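Local structure of ubiquinol-cytochrome C chaperone (Brucella abortus NCTC 8038, 6RWT) at residues 55-60 and 172-177; 117-122 and 150-155. The protein is a homolog of the mitochondrial assembly factor Cbp3 and probably acts as a chaperone for newly made cytochrome b during assembly of respiratory complex III. All coordinates share one frame; numbering follows the deposited sequence.

How the interactions relate
Both contacts are mostly buried and apolar, without a hydrogen bond between their segments. The centre of interaction 1 lies about 7 Å from the centre of the chain, that of interaction 2 about 13 Å. Each has one partly exposed member, Y174 and L153 respectively. Interaction 1 sets a loop tyrosine against a helix; interaction 2 joins two helices through aliphatic side chains alone. In sequence, both segments of interaction 2 fall between those of interaction 1. Helix 43-61 supplies 55-60 and packs on interaction 2, F55 CE2 lying 3.6 Å from L119 CD1; helix 145-161 supplies 150-155 and puts C155 on L56. A probable 3.0 Å hydrogen bond links H59 NE2 and D120 OD1.

Interaction 1 (55-60 and 172-177); sequences FLALHR and ISYMDV
The ring of Y174 reaches from the loop 172-177 to helix 43-61 and fits against L56 and A57, joining the late loop to a helix more than a hundred residues earlier in this all-helical fold. L56 stands at the rim of the ring, near its plane: its CB lies 4.0 Å from Y174 CE2, and its CD1 comes to 4.1 Å from the same Y174 CE2. The contact is thus with the ring's edge and not a stack on its face. Within 55-60 the phenol oxygen meets A57, with Y174 OH 3.7 Å from A57 CB. The first torsion of Y174, with CG anti to the carbonyl carbon (chi1 -68°), carries the hydroxyl inward although the CB itself does not point at the helix. There OH forms a hydrogen bond with the backbone O of H53, one turn before A57; the H53 ring also meets that of Y174, and I24 and A27 of helix 2-28 touch the same tyrosine.

I172 makes a lighter contact than the tyrosine. Its side chain is fully extended (chi1 -168°, chi2 169°), which brings CD1 to 4.3 Å from A57 CB, while V23 and L159 pack on it from helices 2-28 and 145-161. The inner side, made by L56, A57 and I172, is buried, whereas Y174 is partly exposed and forms the outer side.

The contact is mostly apolar, though the phenol oxygen also rests against the A57 methyl. The bond to H53 O satisfies the hydroxyl at the helix and probably limits how the ring can shift; no hydrogen bond joins 172-177 to 55-60.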
loop_
_atom_site.group_PDB
_atom_site.type_symbol
_atom_site.label_atom_id
_atom_site.label_comp_id
_atom_site.label_asym_id
_atom_site.label_seq_id
_atom_site.Cartn_x
_atom_site.Cartn_y
_atom_site.Cartn_z
ATOM N N PHE A 55 -2.101 0.507 1.039
ATOM C CA PHE A 55 -3.115 0.374 2.078
ATOM C C PHE A 55 -2.525 0.590 3.484
ATOM O O PHE A 55 -3.097 1.304 4.303
ATOM C CB PHE A 55 -3.826 -0.999 2.026
ATOM C CG PHE A 55 -4.370 -1.426 3.361
ATOM C CD1 PHE A 55 -5.584 -0.942 3.808
ATOM C CD2 PHE A 55 -3.626 -2.258 4.203
ATOM C CE1 PHE A 55 -6.063 -1.286 5.069
ATOM C CE2 PHE A 55 -4.090 -2.597 5.462
ATOM C CZ PHE A 55 -5.315 -2.113 5.892
ATOM N N LEU A 56 -1.408 -0.075 3.777
ATOM C CA LEU A 56 -0.787 0.052 5.106
ATOM C C LEU A 56 -0.459 1.507 5.441
ATOM O O LEU A 56 -0.695 1.954 6.571
ATOM C CB LEU A 56 0.461 -0.831 5.232
ATOM C CG LEU A 56 0.199 -2.302 5.573
ATOM C CD1 LEU A 56 1.377 -3.190 5.193
ATOM C CD2 LEU A 56 -0.141 -2.469 7.051
ATOM N N ALA A 57 0.063 2.243 4.463
ATOM C CA ALA A 57 0.352 3.680 4.660
ATOM C C ALA A 57 -0.914 4.518 4.910
ATOM O O ALA A 57 -0.965 5.313 5.854
ATOM C CB ALA A 57 1.126 4.234 3.471
ATOM N N LEU A 58 -1.925 4.339 4.068
ATOM C CA LEU A 58 -3.187 5.084 4.214
ATOM C C LEU A 58 -3.889 4.766 5.540
ATOM O O LEU A 58 -4.418 5.671 6.194
ATOM C CB LEU A 58 -4.134 4.803 3.037
ATOM C CG LEU A 58 -3.639 5.118 1.614
ATOM C CD1 LEU A 58 -4.725 4.842 0.578
ATOM C CD2 LEU A 58 -3.098 6.528 1.460
ATOM N N HIS A 59 -3.883 3.485 5.916
ATOM C CA HIS A 59 -4.467 3.003 7.176
ATOM C C HIS A 59 -3.835 3.690 8.397
ATOM O O HIS A 59 -4.546 4.086 9.331
ATOM C CB HIS A 59 -4.322 1.469 7.223
ATOM C CG HIS A 59 -4.819 0.829 8.481
ATOM N ND1 HIS A 59 -3.966 0.407 9.476
ATOM C CD2 HIS A 59 -6.071 0.517 8.897
ATOM C CE1 HIS A 59 -4.672 -0.127 10.458
ATOM N NE2 HIS A 59 -5.951 -0.078 10.130
ATOM N N ARG A 60 -2.512 3.863 8.368
ATOM C CA ARG A 60 -1.799 4.587 9.433
ATOM C C ARG A 60 -2.102 6.092 9.450
ATOM O O ARG A 60 -2.239 6.696 10.521
ATOM C CB ARG A 60 -0.281 4.375 9.300
ATOM C CG ARG A 60 0.608 5.308 10.132
ATOM C CD ARG A 60 0.429 5.120 11.633
ATOM N NE ARG A 60 1.272 6.043 12.405
ATOM C CZ ARG A 60 0.964 7.304 12.722
ATOM N NH1 ARG A 60 -0.196 7.851 12.358
ATOM N NH2 ARG A 60 1.826 8.027 13.430
ATOM N N ILE A 172 9.142 7.177 6.872
ATOM C CA ILE A 172 8.344 5.942 6.832
ATOM C C ILE A 172 9.278 4.728 6.705
ATOM O O ILE A 172 10.332 4.808 6.060
ATOM C CB ILE A 172 7.309 5.983 5.672
ATOM C CG1 ILE A 172 6.285 4.845 5.786
ATOM C CG2 ILE A 172 7.981 5.945 4.290
ATOM C CD1 ILE A 172 5.099 4.987 4.837
ATOM N N SER A 173 8.904 3.615 7.339
ATOM C CA SER A 173 9.604 2.344 7.133
ATOM C C SER A 173 8.659 1.153 7.298
ATOM O O SER A 173 7.634 1.239 7.993
ATOM C CB SER A 173 10.825 2.214 8.063
ATOM O OG SER A 173 10.460 2.305 9.425
ATOM N N TYR A 174 9.003 0.066 6.615
ATOM C CA TYR A 174 8.336 -1.228 6.723
ATOM C C TYR A 174 9.329 -2.238 7.298
ATOM O O TYR A 174 10.544 -1.991 7.348
ATOM C CB TYR A 174 7.852 -1.702 5.342
ATOM C CG TYR A 174 6.730 -0.843 4.775
ATOM C CD1 TYR A 174 6.993 0.402 4.192
ATOM C CD2 TYR A 174 5.395 -1.252 4.853
ATOM C CE1 TYR A 174 5.961 1.193 3.690
ATOM C CE2 TYR A 174 4.366 -0.468 4.354
ATOM C CZ TYR A 174 4.644 0.766 3.777
ATOM O OH TYR A 174 3.619 1.569 3.276
ATOM N N MET A 175 8.806 -3.382 7.720
ATOM C CA MET A 175 9.657 -4.459 8.225
ATOM C C MET A 175 10.437 -5.116 7.074
ATOM O O MET A 175 9.997 -5.078 5.922
ATOM C CB MET A 175 8.814 -5.500 8.969
ATOM C CG MET A 175 8.031 -4.968 10.171
ATOM S SD MET A 175 9.007 -4.228 11.503
ATOM C CE MET A 175 9.932 -5.658 12.058
ATOM N N ASP A 176 11.612 -5.667 7.379
ATOM C CA ASP A 176 12.372 -6.512 6.442
ATOM C C ASP A 176 11.729 -7.903 6.453
ATOM O O ASP A 176 11.868 -8.654 7.419
ATOM C CB ASP A 176 13.860 -6.581 6.868
ATOM C CG ASP A 176 14.734 -7.491 5.968
ATOM O OD1 ASP A 176 14.239 -8.142 5.020
ATOM O OD2 ASP A 176 15.959 -7.568 6.239
ATOM N N VAL A 177 11.043 -8.252 5.365
ATOM C CA VAL A 177 10.357 -9.545 5.262
ATOM C C VAL A 177 11.274 -10.766 5.489
ATOM O O VAL A 177 10.802 -11.798 5.954
ATOM C CB VAL A 177 9.550 -9.658 3.930
ATOM C CG1 VAL A 177 10.472 -9.834 2.731
ATOM C CG2 VAL A 177 8.532 -10.793 4.006
#

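Interaction 2 (117-122 and 150-155)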
loop_
_atom_site.group_PDB
_atom_site.type_symbol
_atom_site.label_atom_id
_atom_site.label_comp_id
_atom_site.label_asym_id
_atom_site.label_seq_id
_atom_site.Cartn_x
_atom_site.Cartn_y
_atom_site.Cartn_z
ATOM N N ALA A 117 -10.273 -4.143 8.515
ATOM C CA ALA A 117 -11.123 -4.751 9.554
ATOM C C ALA A 117 -10.372 -5.830 10.343
ATOM O O ALA A 117 -10.470 -5.891 11.569
ATOM C CB ALA A 117 -12.385 -5.334 8.937
ATOM N N ALA A 118 -9.624 -6.675 9.635
ATOM C CA ALA A 118 -8.841 -7.730 10.281
ATOM C C ALA A 118 -7.751 -7.159 11.203
ATOM O O ALA A 118 -7.586 -7.632 12.326
ATOM C CB ALA A 118 -8.240 -8.673 9.245
ATOM N N LEU A 119 -7.038 -6.127 10.739
ATOM C CA LEU A 119 -6.002 -5.471 11.547
ATOM C C LEU A 119 -6.584 -4.774 12.786
ATOM O O LEU A 119 -6.056 -4.933 13.890
ATOM C CB LEU A 119 -5.189 -4.460 10.714
ATOM C CG LEU A 119 -4.175 -5.053 9.724
ATOM C CD1 LEU A 119 -3.645 -3.952 8.820
ATOM C CD2 LEU A 119 -3.024 -5.749 10.439
ATOM N N ASP A 120 -7.677 -4.033 12.606
ATOM C CA ASP A 120 -8.334 -3.344 13.734
ATOM C C ASP A 120 -8.849 -4.321 14.816
ATOM O O ASP A 120 -8.808 -3.994 16.001
ATOM C CB ASP A 120 -9.474 -2.444 13.240
ATOM C CG ASP A 120 -8.985 -1.233 12.433
ATOM O OD1 ASP A 120 -7.758 -0.974 12.355
ATOM O OD2 ASP A 120 -9.853 -0.530 11.869
ATOM N N ALA A 121 -9.296 -5.510 14.389
ATOM C CA ALA A 121 -9.734 -6.591 15.294
ATOM C C ALA A 121 -8.603 -7.525 15.772
ATOM O O ALA A 121 -8.854 -8.432 16.573
ATOM C CB ALA A 121 -10.813 -7.417 14.606
ATOM N N ASN A 122 -7.379 -7.320 15.274
ATOM C CA ASN A 122 -6.229 -8.191 15.541
ATOM C C ASN A 122 -6.557 -9.673 15.284
ATOM O O ASN A 122 -6.196 -10.559 16.072
ATOM C CB ASN A 122 -5.705 -7.952 16.962
ATOM C CG ASN A 122 -5.262 -6.519 17.180
ATOM O OD1 ASN A 122 -5.869 -5.773 17.943
ATOM N ND2 ASN A 122 -4.214 -6.123 16.485
ATOM N N ALA A 150 1.551 -12.440 9.203
ATOM C CA ALA A 150 2.471 -12.044 10.279
ATOM C C ALA A 150 3.289 -10.804 9.900
ATOM O O ALA A 150 3.431 -9.885 10.707
ATOM C CB ALA A 150 3.394 -13.196 10.658
ATOM N N TYR A 151 3.809 -10.780 8.673
ATOM C CA TYR A 151 4.518 -9.597 8.146
ATOM C C TYR A 151 3.628 -8.345 8.152
ATOM O O TYR A 151 4.056 -7.279 8.597
ATOM C CB TYR A 151 5.064 -9.878 6.741
ATOM C CG TYR A 151 5.535 -8.665 5.952
ATOM C CD1 TYR A 151 6.805 -8.115 6.151
ATOM C CD2 TYR A 151 4.716 -8.088 4.978
ATOM C CE1 TYR A 151 7.231 -7.013 5.420
ATOM C CE2 TYR A 151 5.133 -6.983 4.247
ATOM C CZ TYR A 151 6.396 -6.455 4.459
ATOM O OH TYR A 151 6.823 -5.368 3.723
ATOM N N VAL A 152 2.387 -8.483 7.694
ATOM C CA VAL A 152 1.454 -7.342 7.629
ATOM C C VAL A 152 1.136 -6.789 9.035
ATOM O O VAL A 152 1.152 -5.576 9.242
ATOM C CB VAL A 152 0.170 -7.701 6.833
ATOM C CG1 VAL A 152 -0.868 -6.586 6.916
ATOM C CG2 VAL A 152 0.508 -7.966 5.370
ATOM N N LEU A 153 0.875 -7.677 9.992
ATOM C CA LEU A 153 0.649 -7.281 11.393
ATOM C C LEU A 153 1.850 -6.520 11.985
ATOM O O LEU A 153 1.670 -5.478 12.616
ATOM C CB LEU A 153 0.297 -8.500 12.260
ATOM C CG LEU A 153 -1.131 -9.030 12.080
ATOM C CD1 LEU A 153 -1.232 -10.514 12.424
ATOM C CD2 LEU A 153 -2.108 -8.208 12.912
ATOM N N GLN A 154 3.065 -7.022 11.757
ATOM C CA GLN A 154 4.280 -6.341 12.230
ATOM C C GLN A 154 4.509 -4.970 11.565
ATOM O O GLN A 154 4.941 -4.031 12.236
ATOM C CB GLN A 154 5.517 -7.232 12.059
ATOM C CG GLN A 154 5.514 -8.467 12.949
ATOM C CD GLN A 154 6.764 -9.314 12.783
ATOM O OE1 GLN A 154 7.869 -8.792 12.658
ATOM N NE2 GLN A 154 6.595 -10.632 12.802
ATOM N N CYS A 155 4.204 -4.846 10.267
ATOM C CA CYS A 155 4.268 -3.537 9.591
ATOM C C CYS A 155 3.276 -2.530 10.214
ATOM O O CYS A 155 3.608 -1.356 10.403
ATOM C CB CYS A 155 4.003 -3.667 8.076
ATOM S SG CYS A 155 5.315 -4.460 7.091
#
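L119 and L153 meet methyl to methyl where helix 100-120 packs on helix 145-161, a helix-helix contact of this all-alpha fold close to a C-terminal Schellman motif. The closest approach across the two segments is between L119 CD2 and L153 CD2, 3.6 Å apart. The same methyl, L119 CD2, also lies 4.1 Å from L153 CA, so it sits against the base of the opposing leucine as well as its end. The two side chains run past each other in opposite directions. In both leucines CG is anti to the carbonyl carbon (chi1 -74° in L119, -76° in L153), and from CB atoms that do not face the other segment this brings their ends inward. V152 differs, since its CB does point across; its CG1 meets L119 CD2 at the wider distance of 4.2 Å.

In the next shell, L127 of helix 124-135 touches both V152 and L153, and also A118, lying against the two helices at once. Helix 43-61 contributes L52 against V152, so the leucine-valine cluster is shared among four helices.

Further out, helix 100-120 comes to its end beside L119: A121 N still bonds to A117 O (3.1 Å), then N122 takes a positive phi of 51° and turns the chain away. The carbonyl oxygen of L119 receives two hydrogen bonds, one from R156 NH1 of helix 145-161 and one from N122 N at 3.1 Å.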